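PDB 5M6Q: secreted protein, which is a microbial transglutaminase that probably forms isopeptide bonds between glutamine side chains of proteins and primary amines such as lysine. Local coordinates for residues Pro61-Ser66 / Val216-Phe221. Residues are numbered along the deposited sequence; the frame is centred on the assembly and turned at random.
Sequences PPLNLS and VFTVAF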
# COMPACT_ATOMS: atom_id res chain seq x y z
N PRO A 61 -6.38 3.72 1.34
CA PRO A 61 -5.68 2.48 1.69
C PRO A 61 -5.42 2.43 3.19
O PRO A 61 -4.92 3.40 3.76
CB PRO A 61 -4.38 2.57 0.88
CG PRO A 61 -4.65 3.57 -0.20
CD PRO A 61 -5.60 4.56 0.42
N PRO A 62 -5.75 1.31 3.84
CA PRO A 62 -5.63 1.25 5.30
C PRO A 62 -4.18 1.18 5.76
O PRO A 62 -3.38 0.47 5.14
CB PRO A 62 -6.38 -0.04 5.65
CG PRO A 62 -6.16 -0.91 4.45
CD PRO A 62 -6.07 0.00 3.24
N LEU A 63 -3.85 1.88 6.84
CA LEU A 63 -2.46 2.02 7.26
C LEU A 63 -2.16 1.22 8.52
O LEU A 63 -1.10 1.37 9.11
CB LEU A 63 -2.13 3.49 7.47
CG LEU A 63 -2.36 4.34 6.22
CD1 LEU A 63 -2.02 5.82 6.47
CD2 LEU A 63 -1.53 3.82 5.04
N ASN A 64 -3.11 0.35 8.89
CA ASN A 64 -3.07 -0.44 10.12
C ASN A 64 -1.77 -1.21 10.34
O ASN A 64 -1.28 -1.33 11.46
CB ASN A 64 -4.21 -1.48 10.13
CG ASN A 64 -5.56 -0.88 9.86
OD1 ASN A 64 -6.30 -1.35 9.00
ND2 ASN A 64 -5.91 0.15 10.63
N LEU A 65 -1.27 -1.79 9.26
CA LEU A 65 -0.14 -2.69 9.30
C LEU A 65 0.98 -2.10 8.47
O LEU A 65 1.22 -2.54 7.34
CB LEU A 65 -0.51 -4.08 8.78
CG LEU A 65 -1.58 -4.90 9.51
CD1 LEU A 65 -1.75 -6.25 8.81
CD2 LEU A 65 -1.28 -5.10 11.03
N SER A 66 1.66 -1.11 9.04
CA SER A 66 2.72 -0.36 8.35
C SER A 66 4.06 -0.63 9.00
O SER A 66 4.17 -0.65 10.22
CB SER A 66 2.44 1.15 8.37
OG SER A 66 1.29 1.47 7.61
N VAL A 216 6.91 4.07 4.62
CA VAL A 216 6.51 2.82 5.25
C VAL A 216 6.11 1.80 4.19
O VAL A 216 5.77 2.15 3.07
CB VAL A 216 5.33 3.01 6.24
CG1 VAL A 216 5.75 3.91 7.41
CG2 VAL A 216 4.12 3.58 5.53
N PHE A 217 6.15 0.53 4.57
CA PHE A 217 5.69 -0.54 3.73
C PHE A 217 4.53 -1.20 4.45
O PHE A 217 4.66 -1.65 5.59
CB PHE A 217 6.82 -1.53 3.44
CG PHE A 217 7.95 -0.91 2.69
CD1 PHE A 217 7.97 -0.92 1.31
CD2 PHE A 217 8.97 -0.26 3.37
CE1 PHE A 217 9.00 -0.33 0.62
CE2 PHE A 217 10.00 0.34 2.68
CZ PHE A 217 10.01 0.30 1.31
N THR A 218 3.40 -1.25 3.77
CA THR A 218 2.12 -1.50 4.41
C THR A 218 1.48 -2.73 3.83
O THR A 218 1.51 -2.95 2.62
CB THR A 218 1.18 -0.29 4.25
OG1 THR A 218 1.81 0.85 4.84
CG2 THR A 218 -0.18 -0.54 4.92
N VAL A 219 0.94 -3.55 4.70
CA VAL A 219 0.26 -4.77 4.30
C VAL A 219 -1.22 -4.56 4.49
O VAL A 219 -1.65 -4.08 5.53
CB VAL A 219 0.76 -5.97 5.12
CG1 VAL A 219 0.10 -7.25 4.62
CG2 VAL A 219 2.26 -6.07 5.07
N ALA A 220 -2.00 -4.91 3.48
CA ALA A 220 -3.45 -4.79 3.55
C ALA A 220 -4.08 -5.92 2.77
O ALA A 220 -3.46 -6.49 1.86
CB ALA A 220 -3.91 -3.43 3.01
N PHE A 221 -5.31 -6.26 3.12
CA PHE A 221 -6.02 -7.29 2.38
C PHE A 221 -6.62 -6.73 1.12
O PHE A 221 -7.27 -5.69 1.13
CB PHE A 221 -7.08 -7.95 3.26
CG PHE A 221 -6.51 -8.96 4.21
CD1 PHE A 221 -5.93 -10.11 3.72
CD2 PHE A 221 -6.49 -8.72 5.57
CE1 PHE A 221 -5.38 -11.04 4.57
CE2 PHE A 221 -5.94 -9.65 6.44
CZ PHE A 221 -5.38 -10.81 5.93
O HOH W 1 -2.64 -1.69 6.70
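OG1 of T218 donates a hydrogen bond to OG of S66, 2.9 Å away, where the two residues face each other as a non-hydrogen-bonded antiparallel pair. OG of S66 in turn donates to the carbonyl O of L63 at 2.8 Å, coming from 38° above the carbonyl plane. The two hydroxyls thus form a short chain of hydrogen bonds running from strand 214-223 through S66 to the backbone of L63. In S66 the hydroxyl lies anti to the carbonyl carbon, beside the backbone N (chi1 -66°), and from there it meets O of L63. The methyl CG2 of T218 rests 3.4 Å from the carbonyl O of P62, and CB of V216 packs on CB of S66. The carbonyl O of L65 accepts the nearly straight N-H of V219, with N 2.8 Å from O. The same O of L65 lies 3.2 Å from CA of T218, a CA-H...O contact. Where the segments separate, a water takes over: it donates to the carbonyl O atoms of P62 and V219 and accepts N-H of L65. Beyond it CG of P62 touches CB of A220 at 3.7 Å, both residues leaning on L53 of helix 47-53. F127 of the neighbouring strand 122-131 packs on T218. The side chain of L65 touches L80 of helix 70-84. The short strand 66-67 is therefore added as an outermost strand of the antiparallel sheet, its backbone pairing continued by F67 with F217. Hydroxyls, amide and water together give O of P62, L63 and L65 and N of L65 partners, consistent with a well-defined loop conformation.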